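Local coordinates for protein putative fimbrium tip subunit Fim1C (Bacteroides ovatus, PDB 4EPS) that is probably a component of the fimbrium tip, part of the filamentous surface appendages that mediate cell adhesion and biofilm formation, at residues Y317-R326 / F363-T371; T426-L437 / Y502-F510. All coordinates share one frame; numbering follows the deposited sequence. Where two conformers were deposited one is given.

Interaction 1 (317-326 with 363-371) and interaction 2 (426-437 with 502-510) follow one another along the chain and lie on the same side of its centre, their own centres about 17 Å apart. They meet directly: Leu324 CD1, on the helix that begins in the first contact, packs 3.5 Å from Thr427 CG2 of the second. The two differ in character. Interaction 1 is partly buried and joins a turn and the start of helix 323-327 to an irregular loop through an arginine, a tyrosine face and water; interaction 2 is a buried attachment to a sheet strand, rich in aromatic rings. A glycerol, probably carried over from crystallisation, is hydrogen-bonded by Val431 N, its nearest atoms about 4 Å from the Tyr430 side chain.

Interaction 1 of 2, residues Y317-R326 / F363-T371; sequences YTATNDALLR and FTSSYVSVT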
loop_
_atom_site.group_PDB
_atom_site.type_symbol
_atom_site.label_atom_id
_atom_site.label_comp_id
_atom_site.label_asym_id
_atom_site.label_seq_id
_atom_site.Cartn_x
_atom_site.Cartn_y
_atom_site.Cartn_z
ATOM N N TYR A 317 -10.328 -17.701 27.321
ATOM C CA TYR A 317 -9.467 -18.121 26.215
ATOM C C TYR A 317 -8.051 -17.601 26.435
ATOM O O TYR A 317 -7.837 -16.392 26.530
ATOM C CB TYR A 317 -10.062 -17.641 24.865
ATOM C CG TYR A 317 -11.516 -18.047 24.758
ATOM C CD1 TYR A 317 -11.880 -19.388 24.633
ATOM C CD2 TYR A 317 -12.534 -17.103 24.889
ATOM C CE1 TYR A 317 -13.219 -19.781 24.652
ATOM C CE2 TYR A 317 -13.876 -17.483 24.885
ATOM C CZ TYR A 317 -14.213 -18.826 24.773
ATOM O OH TYR A 317 -15.527 -19.229 24.808
ATOM N N THR A 318 -7.113 -18.532 26.610
ATOM C CA THR A 318 -5.698 -18.259 26.889
ATOM C C THR A 318 -4.854 -19.056 25.934
ATOM O O THR A 318 -5.395 -19.917 25.237
ATOM C CB THR A 318 -5.331 -18.636 28.362
ATOM O OG1 THR A 318 -5.374 -20.055 28.486
ATOM C CG2 THR A 318 -6.240 -17.994 29.401
ATOM N N ALA A 319 -3.513 -18.852 25.939
ATOM C CA ALA A 319 -2.633 -19.614 25.052
ATOM C C ALA A 319 -2.686 -21.097 25.389
ATOM O O ALA A 319 -2.532 -21.916 24.496
ATOM C CB ALA A 319 -1.198 -19.096 25.146
ATOM N N THR A 320 -2.959 -21.446 26.667
ATOM C CA THR A 320 -3.022 -22.847 27.109
ATOM C C THR A 320 -4.143 -23.627 26.390
ATOM O O THR A 320 -3.920 -24.770 25.997
ATOM C CB THR A 320 -3.192 -22.924 28.639
ATOM O OG1 THR A 320 -2.218 -22.082 29.263
ATOM C CG2 THR A 320 -3.070 -24.345 29.168
ATOM N N ASN A 321 -5.341 -23.026 26.231
ATOM C CA ASN A 321 -6.432 -23.760 25.591
ATOM C C ASN A 321 -6.742 -23.259 24.147
ATOM O O ASN A 321 -7.868 -23.441 23.692
ATOM C CB ASN A 321 -7.698 -23.729 26.478
ATOM C CG ASN A 321 -8.282 -22.367 26.762
ATOM O OD1 ASN A 321 -7.796 -21.331 26.308
ATOM N ND2 ASN A 321 -9.367 -22.341 27.515
ATOM N N ASP A 322 -5.750 -22.645 23.445
ATOM C CA ASP A 322 -5.922 -22.139 22.069
ATOM C C ASP A 322 -5.253 -23.104 21.067
ATOM O O ASP A 322 -4.064 -22.978 20.762
ATOM C CB ASP A 322 -5.385 -20.695 21.912
ATOM C CG ASP A 322 -5.802 -19.968 20.620
ATOM O OD1 ASP A 322 -6.063 -20.653 19.598
ATOM O OD2 ASP A 322 -5.745 -18.714 20.597
ATOM N N ALA A 323 -6.044 -24.044 20.536
ATOM C CA ALA A 323 -5.604 -25.067 19.581
ATOM C C ALA A 323 -5.127 -24.465 18.261
ATOM O O ALA A 323 -4.203 -25.004 17.652
ATOM C CB ALA A 323 -6.734 -26.054 19.315
ATOM N N LEU A 324 -5.760 -23.359 17.809
ATOM C CA LEU A 324 -5.380 -22.682 16.572
ATOM C C LEU A 324 -3.980 -22.064 16.707
ATOM O O LEU A 324 -3.169 -22.208 15.794
ATOM C CB LEU A 324 -6.435 -21.599 16.214
ATOM C CG LEU A 324 -6.188 -20.736 14.955
ATOM C CD1 LEU A 324 -5.875 -21.584 13.729
ATOM C CD2 LEU A 324 -7.412 -19.834 14.666
ATOM N N LEU A 325 -3.715 -21.357 17.820
ATOM C CA LEU A 325 -2.404 -20.738 18.086
ATOM C C LEU A 325 -1.329 -21.823 18.170
ATOM O O LEU A 325 -0.240 -21.667 17.618
ATOM C CB LEU A 325 -2.454 -19.923 19.401
ATOM C CG LEU A 325 -1.125 -19.348 19.958
ATOM C CD1 LEU A 325 -0.458 -18.383 18.960
ATOM C CD2 LEU A 325 -1.361 -18.612 21.266
ATOM N N ARG A 326 -1.657 -22.935 18.822
ATOM C CA ARG A 326 -0.725 -24.049 18.991
ATOM C C ARG A 326 -0.396 -24.756 17.651
ATOM O O ARG A 326 0.780 -24.981 17.357
ATOM C CB ARG A 326 -1.336 -25.028 20.000
ATOM C CG ARG A 326 -0.432 -26.147 20.466
ATOM C CD ARG A 326 -0.996 -26.756 21.735
ATOM N NE ARG A 326 -2.319 -27.350 21.522
ATOM C CZ ARG A 326 -3.399 -27.067 22.242
ATOM N NH1 ARG A 326 -3.335 -26.187 23.234
ATOM N NH2 ARG A 326 -4.550 -27.670 21.982
ATOM N N PHE A 363 -8.206 -33.716 28.080
ATOM C CA PHE A 363 -8.011 -32.613 27.118
ATOM C C PHE A 363 -8.707 -31.301 27.503
ATOM O O PHE A 363 -8.614 -30.337 26.739
ATOM C CB PHE A 363 -8.534 -33.017 25.718
ATOM C CG PHE A 363 -8.154 -34.368 25.157
ATOM C CD1 PHE A 363 -6.822 -34.702 24.943
ATOM C CD2 PHE A 363 -9.133 -35.265 24.744
ATOM C CE1 PHE A 363 -6.474 -35.945 24.404
ATOM C CE2 PHE A 363 -8.788 -36.506 24.203
ATOM C CZ PHE A 363 -7.460 -36.837 24.033
ATOM N N THR A 364 -9.387 -31.247 28.661
ATOM C CA THR A 364 -10.196 -30.090 29.068
ATOM C C THR A 364 -9.406 -28.806 29.345
ATOM O O THR A 364 -10.014 -27.734 29.379
ATOM C CB THR A 364 -11.076 -30.427 30.278
ATOM O OG1 THR A 364 -10.248 -30.806 31.384
ATOM C CG2 THR A 364 -12.091 -31.509 29.971
ATOM N N SER A 365 -8.088 -28.889 29.540
ATOM C CA SER A 365 -7.259 -27.712 29.815
ATOM C C SER A 365 -6.591 -27.164 28.548
ATOM O O SER A 365 -6.185 -25.995 28.521
ATOM C CB SER A 365 -6.187 -28.056 30.849
ATOM O OG SER A 365 -5.335 -29.083 30.369
ATOM N N SER A 366 -6.464 -28.006 27.508
ATOM C CA SER A 366 -5.769 -27.654 26.272
ATOM C C SER A 366 -6.716 -27.343 25.100
ATOM O O SER A 366 -6.248 -26.896 24.042
ATOM C CB SER A 366 -4.801 -28.768 25.874
ATOM O OG SER A 366 -5.408 -30.046 25.977
ATOM N N TYR A 367 -8.032 -27.567 25.279
ATOM C CA TYR A 367 -9.048 -27.294 24.239
ATOM C C TYR A 367 -10.268 -26.652 24.882
ATOM O O TYR A 367 -10.411 -26.690 26.097
ATOM C CB TYR A 367 -9.481 -28.577 23.479
ATOM C CG TYR A 367 -8.353 -29.318 22.791
ATOM C CD1 TYR A 367 -7.573 -30.239 23.485
ATOM C CD2 TYR A 367 -8.094 -29.133 21.438
ATOM C CE1 TYR A 367 -6.508 -30.891 22.875
ATOM C CE2 TYR A 367 -7.032 -29.792 20.807
ATOM C CZ TYR A 367 -6.247 -30.678 21.534
ATOM O OH TYR A 367 -5.216 -31.370 20.954
ATOM N N VAL A 368 -11.137 -26.059 24.057
ATOM C CA VAL A 368 -12.413 -25.492 24.471
ATOM C C VAL A 368 -13.480 -26.507 24.036
ATOM O O VAL A 368 -13.371 -27.068 22.949
ATOM C CB VAL A 368 -12.628 -24.076 23.831
ATOM C CG1 VAL A 368 -13.982 -23.489 24.220
ATOM C CG2 VAL A 368 -11.502 -23.115 24.239
ATOM N N SER A 369 -14.515 -26.727 24.851
ATOM C CA SER A 369 -15.595 -27.630 24.462
ATOM C C SER A 369 -16.314 -27.116 23.200
ATOM O O SER A 369 -16.380 -25.902 22.970
ATOM C CB SER A 369 -16.597 -27.798 25.595
ATOM O OG SER A 369 -17.696 -28.553 25.111
ATOM N N VAL A 370 -16.833 -28.050 22.381
ATOM C CA VAL A 370 -17.599 -27.716 21.169
ATOM C C VAL A 370 -19.004 -27.182 21.554
ATOM O O VAL A 370 -19.691 -26.620 20.707
ATOM C CB VAL A 370 -17.721 -28.923 20.188
ATOM C CG1 VAL A 370 -16.348 -29.373 19.681
ATOM C CG2 VAL A 370 -18.487 -30.091 20.832
ATOM N N THR A 371 -19.454 -27.365 22.813
ATOM C CA THR A 371 -20.800 -26.905 23.163
ATOM C C THR A 371 -20.962 -25.381 23.068
ATOM O O THR A 371 -20.055 -24.622 23.398
ATOM C CB THR A 371 -21.211 -27.402 24.570
ATOM O OG1 THR A 371 -22.630 -27.325 24.689
ATOM C CG2 THR A 371 -20.511 -26.658 25.728
HETATM O O HOH W 1 -10.349 -25.077 28.248
HETATM O O HOH W 2 -3.582 -28.939 19.275
#
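Arg326 reaches across to Ser366 and Tyr367 and supplies the direct polar link of this contact. Both of its terminal nitrogens grip one backbone oxygen: NH2 donates to Ser366 O at 2.8 Å, from above the carbonyl plane, and NH1 to the same Ser366 O at 3.1 Å, within that plane and on a lone pair. The oxygen lies close to the guanidinium plane in both bonds. CG lies anti to the backbone N (chi1 -171°) and the chain bends at chi3 (62°), which turns the guanidinium to the carbonyl.

The same group makes a cation-pi contact, with Arg326 CZ 4.9 Å from the centroid of the Tyr367 ring. The guanidinium stands nearly upright on the ring, the planes 76° apart, with NH2 as the foot over one face near the rim. Ala323 CB also touches this ring, 4.0 Å from Tyr367 CD2.

Water extends the polar contact. One molecule accepts from Asn321 ND2 at 3.0 Å and donates to Thr364 O and Tyr367 O, bridging the two segments. The other end of the Asn321 amide turns back on its own segment, where OD1 accepts a straight bond from Thr318 N. A second water accepts from Arg326 NE.

Between the backbones, Ser366 CA makes a CA-H...O contact with Thr320 O at 3.4 Å. On the apolar side, Val368 CG2 meets the edge of the Tyr317 ring, 3.8 Å from Tyr317 CD1, while the hydroxyl of Tyr317 bonds to Glu378.

Asp322 N-caps helix 323-327 by accepting from Leu325 N, and its other carboxylate oxygen pairs with Ser306. Helix 389-403 packs on Ala323 and Tyr367, helix 354-359 reaches Tyr367 through Phe358, and helix 305-308 lies against Tyr317 and Leu325.

Interaction 2 of 2, residues T426-L437 / Y502-F510; sequences TTGWYVPSSGEL and YTYRFFLGF
Tyr430 and Phe507 form a single antiparallel bridge, fastening the segment that leads into helix 434-438 to strand 502-509, an inner strand of the six-stranded antiparallel sheet. They are a hydrogen-bonded pair: Tyr430 N donates to Phe507 O at 2.8 Å, and Phe507 N to Tyr430 O at 2.9 Å. Towards the chain end, Thr427 OG1 accepts from Gly509 N at 2.8 Å, an almost straight bond, and in turn donates a hydrogen bond to Gly428 O.

With CG wedged between the backbone N and the carbonyl carbon (chi1 58°), the Tyr430 ring folds back over the strand, one face on Phe507 O and CB. Its hydroxyl donates to Glu436 OE2 at 2.8 Å, on the syn side. Glu436 belongs to a capping box with Ser433 at the start of helix 434-438. With an alanine here, Glu436 OE2 would probably lose this donor and a gap would open over Phe507 CB.

CH-pi contacts flank the bridge. Pro432 CB lies over the middle of the Phe507 ring, 3.7 Å from its centroid, and Leu508 CD2 sits over the six-membered ring of Trp429, whose NE1 bonds to Phe420 O. Val431 CG2 comes within 3.5 Å of Phe506 CE2.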
loop_
_atom_site.group_PDB
_atom_site.type_symbol
_atom_site.label_atom_id
_atom_site.label_comp_id
_atom_site.label_asym_id
_atom_site.label_seq_id
_atom_site.Cartn_x
_atom_site.Cartn_y
_atom_site.Cartn_z
ATOM N N THR A 426 -2.160 -22.976 5.461
ATOM C CA THR A 426 -3.439 -22.674 6.144
ATOM C C THR A 426 -3.817 -23.752 7.164
ATOM O O THR A 426 -3.156 -24.786 7.275
ATOM C CB THR A 426 -4.581 -22.520 5.099
ATOM O OG1 THR A 426 -4.932 -23.807 4.556
ATOM C CG2 THR A 426 -4.245 -21.508 4.005
ATOM N N THR A 427 -4.953 -23.531 7.874
ATOM C CA THR A 427 -5.463 -24.492 8.841
ATOM C C THR A 427 -5.999 -25.750 8.175
ATOM O O THR A 427 -6.176 -26.765 8.842
ATOM C CB THR A 427 -6.659 -23.846 9.619
ATOM O OG1 THR A 427 -7.697 -23.518 8.681
ATOM C CG2 THR A 427 -6.268 -22.618 10.419
ATOM N N GLY A 428 -6.380 -25.633 6.909
ATOM C CA GLY A 428 -7.160 -26.644 6.223
ATOM C C GLY A 428 -8.631 -26.292 6.476
ATOM O O GLY A 428 -8.939 -25.419 7.303
ATOM N N TRP A 429 -9.539 -26.933 5.760
ATOM C CA TRP A 429 -10.978 -26.653 5.850
ATOM C C TRP A 429 -11.625 -27.211 7.140
ATOM O O TRP A 429 -11.345 -28.351 7.546
ATOM C CB TRP A 429 -11.720 -27.253 4.636
ATOM C CG TRP A 429 -11.342 -26.663 3.298
ATOM C CD1 TRP A 429 -10.784 -27.329 2.235
ATOM C CD2 TRP A 429 -11.545 -25.307 2.860
ATOM N NE1 TRP A 429 -10.632 -26.473 1.171
ATOM C CE2 TRP A 429 -11.081 -25.223 1.526
ATOM C CE3 TRP A 429 -12.090 -24.154 3.462
ATOM C CZ2 TRP A 429 -11.144 -24.038 0.785
ATOM C CZ3 TRP A 429 -12.133 -22.973 2.735
ATOM C CH2 TRP A 429 -11.675 -22.921 1.409
ATOM N N TYR A 430 -12.548 -26.443 7.724
ATOM C CA TYR A 430 -13.317 -26.907 8.888
ATOM C C TYR A 430 -14.742 -26.330 8.828
ATOM O O TYR A 430 -14.970 -25.315 8.177
ATOM C CB TYR A 430 -12.633 -26.551 10.229
ATOM C CG TYR A 430 -12.387 -25.070 10.427
ATOM C CD1 TYR A 430 -13.387 -24.233 10.944
ATOM C CD2 TYR A 430 -11.191 -24.484 10.020
ATOM C CE1 TYR A 430 -13.187 -22.857 11.061
ATOM C CE2 TYR A 430 -10.973 -23.115 10.160
ATOM C CZ TYR A 430 -11.975 -22.307 10.674
ATOM O OH TYR A 430 -11.739 -20.971 10.821
ATOM N N VAL A 431 -15.683 -26.953 9.548
ATOM C CA VAL A 431 -17.064 -26.434 9.643
ATOM C C VAL A 431 -17.001 -25.238 10.595
ATOM O O VAL A 431 -16.565 -25.392 11.741
ATOM C CB VAL A 431 -18.094 -27.499 10.104
ATOM C CG1 VAL A 431 -19.481 -26.877 10.297
ATOM C CG2 VAL A 431 -18.171 -28.677 9.113
ATOM N N PRO A 432 -17.404 -24.031 10.155
ATOM C CA PRO A 432 -17.288 -22.866 11.046
ATOM C C PRO A 432 -18.119 -23.015 12.305
ATOM O O PRO A 432 -19.163 -23.661 12.274
ATOM C CB PRO A 432 -17.824 -21.697 10.179
ATOM C CG PRO A 432 -18.719 -22.380 9.142
ATOM C CD PRO A 432 -17.966 -23.654 8.839
ATOM N N SER A 433 -17.663 -22.407 13.411
ATOM C CA SER A 433 -18.482 -22.318 14.629
ATOM C C SER A 433 -19.675 -21.431 14.291
ATOM O O SER A 433 -19.614 -20.661 13.310
ATOM C CB SER A 433 -17.681 -21.691 15.774
ATOM O OG SER A 433 -17.184 -20.421 15.359
ATOM N N SER A 434 -20.694 -21.436 15.139
ATOM C CA SER A 434 -21.871 -20.582 14.926
ATOM C C SER A 434 -21.441 -19.106 14.956
ATOM O O SER A 434 -21.971 -18.302 14.192
ATOM C CB SER A 434 -22.947 -20.889 15.969
ATOM O OG SER A 434 -22.413 -20.762 17.277
ATOM N N GLY A 435 -20.420 -18.784 15.752
ATOM C CA GLY A 435 -19.937 -17.401 15.848
ATOM C C GLY A 435 -19.341 -16.909 14.546
ATOM O O GLY A 435 -19.584 -15.772 14.120
ATOM N N GLU A 436 -18.551 -17.769 13.890
ATOM C CA GLU A 436 -17.948 -17.423 12.602
ATOM C C GLU A 436 -19.042 -17.187 11.528
ATOM O O GLU A 436 -18.927 -16.254 10.723
ATOM C CB GLU A 436 -16.989 -18.527 12.153
ATOM C CG GLU A 436 -15.651 -18.392 12.863
ATOM C CD GLU A 436 -14.815 -19.652 12.791
ATOM O OE1 GLU A 436 -15.287 -20.708 13.267
ATOM O OE2 GLU A 436 -13.690 -19.583 12.245
ATOM N N LEU A 437 -20.082 -18.041 11.509
ATOM C CA LEU A 437 -21.184 -17.889 10.538
ATOM C C LEU A 437 -21.984 -16.630 10.785
ATOM O O LEU A 437 -22.307 -15.929 9.830
ATOM C CB LEU A 437 -22.140 -19.092 10.576
ATOM C CG LEU A 437 -21.588 -20.371 9.915
ATOM C CD1 LEU A 437 -22.371 -21.602 10.416
ATOM C CD2 LEU A 437 -21.583 -20.249 8.372
ATOM N N TYR A 502 -29.011 -29.773 6.296
ATOM C CA TYR A 502 -28.789 -28.330 6.192
ATOM C C TYR A 502 -27.596 -28.070 5.247
ATOM O O TYR A 502 -27.005 -29.013 4.714
ATOM C CB TYR A 502 -28.587 -27.660 7.565
ATOM C CG TYR A 502 -29.707 -27.909 8.556
ATOM C CD1 TYR A 502 -30.968 -27.330 8.383
ATOM C CD2 TYR A 502 -29.522 -28.748 9.646
ATOM C CE1 TYR A 502 -31.993 -27.535 9.317
ATOM C CE2 TYR A 502 -30.547 -28.982 10.570
ATOM C CZ TYR A 502 -31.785 -28.393 10.386
ATOM O OH TYR A 502 -32.779 -28.658 11.305
ATOM N N THR A 503 -27.249 -26.797 5.055
ATOM C CA THR A 503 -26.212 -26.405 4.095
ATOM C C THR A 503 -24.858 -26.289 4.735
ATOM O O THR A 503 -24.709 -25.699 5.814
ATOM C CB THR A 503 -26.599 -25.073 3.423
ATOM O OG1 THR A 503 -27.863 -25.261 2.797
ATOM C CG2 THR A 503 -25.588 -24.633 2.355
ATOM N N TYR A 504 -23.862 -26.806 4.026
ATOM C CA TYR A 504 -22.464 -26.667 4.404
ATOM C C TYR A 504 -21.757 -25.550 3.650
ATOM O O TYR A 504 -21.860 -25.455 2.427
ATOM C CB TYR A 504 -21.699 -27.960 4.066
ATOM C CG TYR A 504 -21.914 -29.086 5.044
ATOM C CD1 TYR A 504 -21.152 -29.180 6.202
ATOM C CD2 TYR A 504 -22.825 -30.108 4.772
ATOM C CE1 TYR A 504 -21.312 -30.240 7.089
ATOM C CE2 TYR A 504 -23.003 -31.168 5.659
ATOM C CZ TYR A 504 -22.230 -31.238 6.806
ATOM O OH TYR A 504 -22.381 -32.272 7.683
ATOM N N ARG A 505 -20.967 -24.779 4.377
ATOM C CA ARG A 505 -19.918 -23.879 3.875
ATOM C C ARG A 505 -18.707 -24.158 4.763
ATOM O O ARG A 505 -18.882 -24.312 5.971
ATOM C CB ARG A 505 -20.323 -22.395 3.936
ATOM C CG ARG A 505 -21.277 -21.955 2.830
ATOM C CD ARG A 505 -20.529 -21.694 1.521
ATOM N NE ARG A 505 -21.484 -21.383 0.457
ATOM C CZ ARG A 505 -21.151 -20.982 -0.761
ATOM N NH1 ARG A 505 -19.870 -20.839 -1.097
ATOM N NH2 ARG A 505 -22.088 -20.765 -1.670
ATOM N N PHE A 506 -17.532 -24.334 4.188
ATOM C CA PHE A 506 -16.337 -24.574 4.990
ATOM C C PHE A 506 -15.532 -23.304 5.080
ATOM O O PHE A 506 -15.605 -22.438 4.203
ATOM C CB PHE A 506 -15.490 -25.720 4.393
ATOM C CG PHE A 506 -16.154 -27.052 4.655
ATOM C CD1 PHE A 506 -17.124 -27.552 3.782
ATOM C CD2 PHE A 506 -15.832 -27.796 5.787
ATOM C CE1 PHE A 506 -17.779 -28.767 4.056
ATOM C CE2 PHE A 506 -16.480 -29.015 6.052
ATOM C CZ PHE A 506 -17.474 -29.471 5.205
ATOM N N PHE A 507 -14.770 -23.198 6.151
ATOM C CA PHE A 507 -13.849 -22.105 6.401
ATOM C C PHE A 507 -12.414 -22.619 6.535
ATOM O O PHE A 507 -12.211 -23.764 6.926
ATOM C CB PHE A 507 -14.194 -21.435 7.734
ATOM C CG PHE A 507 -15.217 -20.320 7.719
ATOM C CD1 PHE A 507 -16.384 -20.436 6.964
ATOM C CD2 PHE A 507 -15.083 -19.229 8.574
ATOM C CE1 PHE A 507 -17.381 -19.447 7.021
ATOM C CE2 PHE A 507 -16.070 -18.232 8.630
ATOM C CZ PHE A 507 -17.221 -18.361 7.871
ATOM N N LEU A 508 -11.442 -21.732 6.334
ATOM C CA LEU A 508 -10.041 -22.011 6.659
ATOM C C LEU A 508 -9.456 -20.732 7.224
ATOM O O LEU A 508 -9.979 -19.653 6.943
ATOM C CB LEU A 508 -9.232 -22.583 5.467
ATOM C CG LEU A 508 -8.980 -21.744 4.197
ATOM C CD1 LEU A 508 -7.997 -20.568 4.454
ATOM C CD2 LEU A 508 -8.384 -22.650 3.109
ATOM N N GLY A 509 -8.420 -20.855 8.036
ATOM C CA GLY A 509 -7.690 -19.706 8.561
ATOM C C GLY A 509 -6.375 -19.603 7.801
ATOM O O GLY A 509 -5.792 -20.630 7.442
ATOM N N PHE A 510 -5.914 -18.375 7.527
ATOM C CA PHE A 510 -4.625 -18.127 6.822
ATOM C C PHE A 510 -3.871 -16.942 7.460
ATOM O O PHE A 510 -4.479 -16.229 8.298
ATOM C CB PHE A 510 -4.865 -17.876 5.314
ATOM C CG PHE A 510 -5.496 -16.539 4.967
ATOM C CD1 PHE A 510 -6.869 -16.328 5.137
ATOM C CD2 PHE A 510 -4.721 -15.491 4.473
ATOM C CE1 PHE A 510 -7.456 -15.095 4.830
ATOM C CE2 PHE A 510 -5.313 -14.252 4.145
ATOM C CZ PHE A 510 -6.672 -14.059 4.340
ATOM O OXT PHE A 510 -2.666 -16.737 7.143
#